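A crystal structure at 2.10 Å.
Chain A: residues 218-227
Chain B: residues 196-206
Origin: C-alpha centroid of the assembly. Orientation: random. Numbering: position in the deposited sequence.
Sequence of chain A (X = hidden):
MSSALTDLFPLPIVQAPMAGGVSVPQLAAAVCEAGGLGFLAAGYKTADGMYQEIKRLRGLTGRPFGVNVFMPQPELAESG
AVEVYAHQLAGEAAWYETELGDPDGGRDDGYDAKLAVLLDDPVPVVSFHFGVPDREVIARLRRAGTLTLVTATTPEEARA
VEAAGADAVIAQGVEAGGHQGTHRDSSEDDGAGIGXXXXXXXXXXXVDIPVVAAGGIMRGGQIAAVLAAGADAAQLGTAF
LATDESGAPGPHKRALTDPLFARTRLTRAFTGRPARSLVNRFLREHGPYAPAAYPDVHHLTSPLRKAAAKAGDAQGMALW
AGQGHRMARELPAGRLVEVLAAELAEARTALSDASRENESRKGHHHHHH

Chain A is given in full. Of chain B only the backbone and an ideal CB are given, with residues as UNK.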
ATOM      1  N   MET A 218       2.414 -12.517   4.005  1.00 18.26           N
ATOM      2  CA  MET A 218       2.942 -13.824   3.616  1.00 18.45           C
ATOM      3  C   MET A 218       3.904 -14.436   4.626  1.00 18.91           C
ATOM      4  O   MET A 218       4.241 -15.614   4.527  1.00 17.88           O
ATOM      5  CB  MET A 218       3.690 -13.703   2.282  1.00 17.49           C
ATOM      6  CG  MET A 218       2.891 -13.072   1.151  1.00 15.78           C
ATOM      7  SD  MET A 218       1.438 -14.042   0.757  1.00 17.55           S
ATOM      8  CE  MET A 218       2.175 -15.435  -0.130  1.00 17.44           C
ATOM      9  N   ARG A 219       4.349 -13.634   5.585  1.00 19.44           N
ATOM     10  CA  ARG A 219       5.317 -14.089   6.580  1.00 19.10           C
ATOM     11  C   ARG A 219       4.901 -13.757   8.005  1.00 18.56           C
ATOM     12  O   ARG A 219       4.174 -12.788   8.244  1.00 17.05           O
ATOM     13  CB  ARG A 219       6.677 -13.440   6.299  1.00 18.31           C
ATOM     14  CG  ARG A 219       7.256 -13.756   4.920  1.00 18.86           C
ATOM     15  CD  ARG A 219       8.022 -15.074   4.935  1.00 20.63           C
ATOM     16  NE  ARG A 219       8.704 -15.329   3.666  1.00 22.14           N
ATOM     17  CZ  ARG A 219       8.152 -15.943   2.624  1.00 23.60           C
ATOM     18  NH1 ARG A 219       6.899 -16.377   2.688  1.00 23.37           N
ATOM     19  NH2 ARG A 219       8.854 -16.122   1.514  1.00 22.03           N
ATOM     20  N   GLY A 220       5.382 -14.557   8.952  1.00 16.06           N
ATOM     21  CA  GLY A 220       5.058 -14.324  10.348  1.00 15.93           C
ATOM     22  C   GLY A 220       5.502 -12.958  10.836  1.00 16.63           C
ATOM     23  O   GLY A 220       4.883 -12.386  11.733  1.00 18.43           O
ATOM     24  N   GLY A 221       6.578 -12.429  10.258  1.00 14.21           N
ATOM     25  CA  GLY A 221       7.057 -11.118  10.671  1.00 15.68           C
ATOM     26  C   GLY A 221       6.065 -10.019  10.328  1.00 15.52           C
ATOM     27  O   GLY A 221       5.972  -9.002  11.019  1.00 16.46           O
ATOM     28  N   GLN A 222       5.328 -10.217   9.238  1.00 15.87           N
ATOM     29  CA  GLN A 222       4.328  -9.252   8.816  1.00 15.54           C
ATOM     30  C   GLN A 222       3.127  -9.366   9.748  1.00 16.24           C
ATOM     31  O   GLN A 222       2.412  -8.390   9.972  1.00 16.88           O
ATOM     32  CB  GLN A 222       3.917  -9.515   7.367  1.00 17.42           C
ATOM     33  CG  GLN A 222       4.999  -9.156   6.366  1.00 16.63           C
ATOM     34  CD  GLN A 222       4.686  -9.648   4.973  1.00 17.52           C
ATOM     35  OE1 GLN A 222       4.643 -10.851   4.728  1.00 17.07           O
ATOM     36  NE2 GLN A 222       4.462  -8.719   4.050  1.00 17.30           N
ATOM     37  N   ILE A 223       2.906 -10.559  10.295  1.00 16.12           N
ATOM     38  CA  ILE A 223       1.804 -10.746  11.230  1.00 16.38           C
ATOM     39  C   ILE A 223       2.160  -9.966  12.499  1.00 17.65           C
ATOM     40  O   ILE A 223       1.323  -9.264  13.068  1.00 18.73           O
ATOM     41  CB  ILE A 223       1.580 -12.246  11.558  1.00 15.72           C
ATOM     42  CG1 ILE A 223       1.151 -12.996  10.286  1.00 15.96           C
ATOM     43  CG2 ILE A 223       0.515 -12.386  12.640  1.00 15.96           C
ATOM     44  CD1 ILE A 223       0.919 -14.496  10.476  1.00 16.42           C
ATOM     45  N   ALA A 224       3.413 -10.074  12.929  1.00 16.78           N
ATOM     46  CA  ALA A 224       3.870  -9.351  14.114  1.00 17.47           C
ATOM     47  C   ALA A 224       3.746  -7.858  13.837  1.00 17.87           C
ATOM     48  O   ALA A 224       3.399  -7.074  14.721  1.00 19.33           O
ATOM     49  CB  ALA A 224       5.325  -9.702  14.423  1.00 15.77           C
ATOM     50  N   ALA A 225       4.033  -7.473  12.597  1.00 16.65           N
ATOM     51  CA  ALA A 225       3.954  -6.079  12.197  1.00 16.94           C
ATOM     52  C   ALA A 225       2.550  -5.515  12.394  1.00 18.09           C
ATOM     53  O   ALA A 225       2.385  -4.468  13.022  1.00 18.35           O
ATOM     54  CB  ALA A 225       4.381  -5.927  10.731  1.00 16.62           C
ATOM     55  N   VAL A 226       1.538  -6.198  11.864  1.00 18.74           N
ATOM     56  CA  VAL A 226       0.170  -5.698  12.005  1.00 19.97           C
ATOM     57  C   VAL A 226      -0.307  -5.701  13.451  1.00 21.27           C
ATOM     58  O   VAL A 226      -1.095  -4.840  13.849  1.00 22.11           O
ATOM     59  CB  VAL A 226      -0.836  -6.492  11.130  1.00 18.41           C
ATOM     60  CG1 VAL A 226      -0.466  -6.344   9.660  1.00 18.81           C
ATOM     61  CG2 VAL A 226      -0.863  -7.962  11.541  1.00 19.91           C
ATOM     62  N   LEU A 227       0.166  -6.662  14.240  1.00 22.61           N
ATOM     63  CA  LEU A 227      -0.224  -6.722  15.644  1.00 23.71           C
ATOM     64  C   LEU A 227       0.340  -5.492  16.350  1.00 24.63           C
ATOM     65  O   LEU A 227      -0.343  -4.851  17.153  1.00 24.64           O
ATOM     66  CB  LEU A 227       0.319  -7.998  16.300  1.00 23.98           C
ATOM     67  CG  LEU A 227      -0.259  -9.324  15.792  1.00 25.82           C
ATOM     68  CD1 LEU A 227       0.364 -10.488  16.558  1.00 25.28           C
ATOM     69  CD2 LEU A 227      -1.769  -9.324  15.960  1.00 24.07           C
TER
ATOM     70  N   UNK B 196       3.772  -0.599   1.490  1.00 15.07           N
ATOM     71  CA  UNK B 196       4.986  -0.711   2.299  1.00 17.12           C
ATOM     72  C   UNK B 196       5.186  -2.042   3.020  1.00 18.09           C
ATOM     73  O   UNK B 196       6.280  -2.606   2.986  1.00 18.43           O
ATOM     74  CB  UNK B 196       4.987   0.409   3.342  1.00 17.12           C
ATOM     75  N   UNK B 197       4.147  -2.546   3.685  1.00 17.62           N
ATOM     76  CA  UNK B 197       4.274  -3.801   4.423  1.00 19.48           C
ATOM     77  C   UNK B 197       4.694  -4.952   3.510  1.00 19.41           C
ATOM     78  O   UNK B 197       5.431  -5.854   3.919  1.00 19.01           O
ATOM     79  CB  UNK B 197       2.953  -4.141   5.116  1.00 19.48           C
ATOM     80  N   UNK B 198       4.227  -4.917   2.270  1.00 18.73           N
ATOM     81  CA  UNK B 198       4.571  -5.961   1.322  1.00 19.83           C
ATOM     82  C   UNK B 198       5.973  -5.701   0.759  1.00 18.87           C
ATOM     83  O   UNK B 198       6.801  -6.611   0.678  1.00 18.07           O
ATOM     84  CB  UNK B 198       3.536  -6.032   0.198  1.00 19.83           C
ATOM     85  N   UNK B 199       6.244  -4.455   0.387  1.00 17.43           N
ATOM     86  CA  UNK B 199       7.554  -4.101  -0.155  1.00 16.95           C
ATOM     87  C   UNK B 199       8.669  -4.405   0.845  1.00 19.11           C
ATOM     88  O   UNK B 199       9.726  -4.927   0.475  1.00 18.04           O
ATOM     89  CB  UNK B 199       7.585  -2.621  -0.541  1.00 16.95           C
ATOM     90  N   UNK B 200       8.437  -4.067   2.108  1.00 16.97           N
ATOM     91  CA  UNK B 200       9.435  -4.304   3.147  1.00 18.82           C
ATOM     92  C   UNK B 200       9.835  -5.774   3.243  1.00 18.81           C
ATOM     93  O   UNK B 200      11.023  -6.100   3.283  1.00 16.94           O
ATOM     94  CB  UNK B 200       8.903  -3.825   4.499  1.00 18.82           C
ATOM     95  N   UNK B 201       8.843  -6.659   3.270  1.00 17.80           N
ATOM     96  CA  UNK B 201       9.109  -8.090   3.367  1.00 18.09           C
ATOM     97  C   UNK B 201       9.883  -8.592   2.155  1.00 18.61           C
ATOM     98  O   UNK B 201      10.815  -9.387   2.290  1.00 18.60           O
ATOM     99  CB  UNK B 201       7.798  -8.866   3.510  1.00 18.09           C
ATOM    100  N   UNK B 202       9.494  -8.125   0.970  1.00 19.40           N
ATOM    101  CA  UNK B 202      10.153  -8.525  -0.269  1.00 20.40           C
ATOM    102  C   UNK B 202      11.607  -8.049  -0.294  1.00 21.23           C
ATOM    103  O   UNK B 202      12.512  -8.805  -0.647  1.00 19.99           O
ATOM    104  CB  UNK B 202       9.394  -7.971  -1.477  1.00 20.40           C
ATOM    105  N   UNK B 203      11.825  -6.789   0.074  1.00 19.62           N
ATOM    106  CA  UNK B 203      13.167  -6.226   0.087  1.00 19.89           C
ATOM    107  C   UNK B 203      14.047  -6.936   1.117  1.00 21.20           C
ATOM    108  O   UNK B 203      15.206  -7.239   0.847  1.00 19.72           O
ATOM    109  CB  UNK B 203      13.110  -4.726   0.381  1.00 19.89           C
ATOM    110  N   UNK B 204      13.491  -7.208   2.293  1.00 23.65           N
ATOM    111  CA  UNK B 204      14.250  -7.884   3.339  1.00 24.54           C
ATOM    112  C   UNK B 204      14.777  -9.248   2.873  1.00 24.10           C
ATOM    113  O   UNK B 204      15.870  -9.660   3.271  1.00 22.46           O
ATOM    114  CB  UNK B 204      13.379  -8.058   4.584  1.00 24.54           C
ATOM    115  N   UNK B 205      14.019  -9.936   2.023  1.00 22.69           N
ATOM    116  CA  UNK B 205      14.450 -11.240   1.530  1.00 25.10           C
ATOM    117  C   UNK B 205      15.283 -11.146   0.253  1.00 25.13           C
ATOM    118  O   UNK B 205      15.890 -12.132  -0.173  1.00 25.41           O
ATOM    119  CB  UNK B 205      13.228 -12.127   1.280  1.00 25.10           C
ATOM    120  N   UNK B 206      15.313  -9.964  -0.350  1.00 24.43           N
ATOM    121  CA  UNK B 206      16.065  -9.754  -1.584  1.00 24.66           C
ATOM    122  C   UNK B 206      17.491  -9.257  -1.357  1.00 24.92           C
ATOM    123  O   UNK B 206      18.372  -9.496  -2.182  1.00 25.96           O
ATOM    124  CB  UNK B 206      15.319  -8.756  -2.471  1.00 24.66           C
TER

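Two helices run roughly antiparallel, their axes 10.6 Å apart at closest approach, so at this spacing a contact needs a longer side chain from at least one of the two helices. Helical backbone angles hold through most of 196-206, and any residue content in a helix fits the trace; chain A makes the finer choices.

Position 196 lies out of reach of chain A, which sets no preference there; it is Leu196(B).

Position 197 is where the backbones draw nearest, its CA facing that of Gln222(A). Its CA-to-CB bond points toward chain A, where Ala225(A) offers a methyl, Val226(A) a branched side chain and Gln222(A) its aliphatic stem. A medium-sized apolar residue suits this hollow: leucine, isoleucine or methionine. Leu197(B), with chi1 t and chi2 p, sets CD1 3.8 Å from CB of Ala225(A) and CD2 3.7 Å from CG1 of Val226(A). Whatever the side chain, the backbone has its own role: NE2 of Gln222(A) donates to O of Leu197(B) at 3.0 Å. That glutamine is held from behind, its OE1 accepting from the backbone N of Met218(A) and of Arg219(A), both at 2.9 Å.

At 198 CB points sideways, 4.8 Å from NE2 of Gln222(A). A small or polar residue would fit: serine, alanine, threonine. Ser198(B) reaches chain A through a water, which lies 2.7 Å from its OG and accepts from NE2 of Gln222(A) at 3.2 Å.

Position 199 points away and chain A is silent about it; it is Leu199(B). Position 200 points toward chain A but finds no atom close to its CB, leaving room for many sizes. Leu200(B) makes no contact with chain A.

Position 201 is tight. Its CB faces chain A just 3.4 Å from NE2 of Gln222(A), which favours alanine, perhaps glycine or serine. Ala201(B) lets the amide pass close by on its way to the carbonyl of 197.

Position 202 points away. Gln202(B) turns back along its own helix, NE2 donating to OG of Ser198(B) at 3.2 Å. Positions 203 and 204 are out of reach: Val203(B), and Arg204(B), whose guanidinium is bonded elsewhere in the structure.

Position 205 points toward chain A with open space around its CB, and beyond it waits the guanidinium of Arg219(A). A long acid is the natural answer; glutamine could also accept. Glu205(B) forms a two-pronged salt bridge: NE of Arg219(A) donates to OE2 at 2.8 Å, NH2 to OE1 at 3.1 Å.

Position 206, out of reach, is Ala206(B).

Chain B 196-206: LLSLLAQVREA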
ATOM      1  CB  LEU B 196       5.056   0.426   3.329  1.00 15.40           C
ATOM      2  CG  LEU B 196       6.318   0.444   4.205  1.00 14.60           C
ATOM      3  CD1 LEU B 196       7.575   0.551   3.319  1.00 14.35           C
ATOM      4  CD2 LEU B 196       6.249   1.624   5.173  1.00 13.61           C
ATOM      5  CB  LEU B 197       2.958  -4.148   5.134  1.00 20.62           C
ATOM      6  CG  LEU B 197       2.961  -5.416   5.997  1.00 23.25           C
ATOM      7  CD1 LEU B 197       4.075  -5.341   7.033  1.00 23.68           C
ATOM      8  CD2 LEU B 197       1.610  -5.570   6.683  1.00 24.57           C
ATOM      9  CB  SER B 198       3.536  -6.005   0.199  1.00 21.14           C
ATOM     10  OG  SER B 198       3.779  -7.102  -0.658  1.00 26.21           O
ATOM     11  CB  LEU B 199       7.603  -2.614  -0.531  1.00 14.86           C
ATOM     12  CG  LEU B 199       8.972  -2.109  -1.013  1.00 13.54           C
ATOM     13  CD1 LEU B 199       9.400  -2.878  -2.269  1.00 12.36           C
ATOM     14  CD2 LEU B 199       8.904  -0.616  -1.296  1.00 11.70           C
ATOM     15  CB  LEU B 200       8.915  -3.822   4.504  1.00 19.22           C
ATOM     16  CG  LEU B 200       9.836  -4.063   5.702  1.00 22.84           C
ATOM     17  CD1 LEU B 200      11.220  -3.474   5.432  1.00 21.57           C
ATOM     18  CD2 LEU B 200       9.222  -3.433   6.943  1.00 22.27           C
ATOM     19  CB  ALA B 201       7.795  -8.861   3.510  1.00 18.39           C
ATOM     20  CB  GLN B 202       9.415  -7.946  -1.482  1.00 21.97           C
ATOM     21  CG  GLN B 202       8.021  -8.516  -1.736  1.00 21.80           C
ATOM     22  CD  GLN B 202       7.359  -7.885  -2.954  1.00 24.13           C
ATOM     23  OE1 GLN B 202       7.877  -7.966  -4.070  1.00 28.10           O
ATOM     24  NE2 GLN B 202       6.213  -7.251  -2.744  1.00 21.80           N
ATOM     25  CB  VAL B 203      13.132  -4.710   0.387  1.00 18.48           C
ATOM     26  CG1 VAL B 203      14.545  -4.194   0.677  1.00 15.26           C
ATOM     27  CG2 VAL B 203      12.534  -3.968  -0.803  1.00 17.42           C
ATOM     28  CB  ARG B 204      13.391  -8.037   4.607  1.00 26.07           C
ATOM     29  CG  ARG B 204      14.029  -8.858   5.736  1.00 30.54           C
ATOM     30  CD  ARG B 204      15.555  -8.703   5.793  1.00 36.02           C
ATOM     31  NE  ARG B 204      16.009  -7.401   6.271  1.00 39.02           N
ATOM     32  CZ  ARG B 204      17.076  -6.758   5.794  1.00 40.46           C
ATOM     33  NH1 ARG B 204      17.799  -7.285   4.813  1.00 36.36           N
ATOM     34  NH2 ARG B 204      17.434  -5.594   6.317  1.00 40.41           N
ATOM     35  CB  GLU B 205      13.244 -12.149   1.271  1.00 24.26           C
ATOM     36  CG  GLU B 205      12.341 -12.328   2.475  1.00 27.55           C
ATOM     37  CD  GLU B 205      11.591 -13.648   2.462  1.00 28.73           C
ATOM     38  OE1 GLU B 205      11.275 -14.153   1.363  1.00 27.31           O
ATOM     39  OE2 GLU B 205      11.307 -14.175   3.560  1.00 32.18           O
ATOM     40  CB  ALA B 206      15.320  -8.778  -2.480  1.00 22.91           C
TER
HETATM   41  O   HOH W   1       4.189  -9.278   0.865  1.00 30.91           O
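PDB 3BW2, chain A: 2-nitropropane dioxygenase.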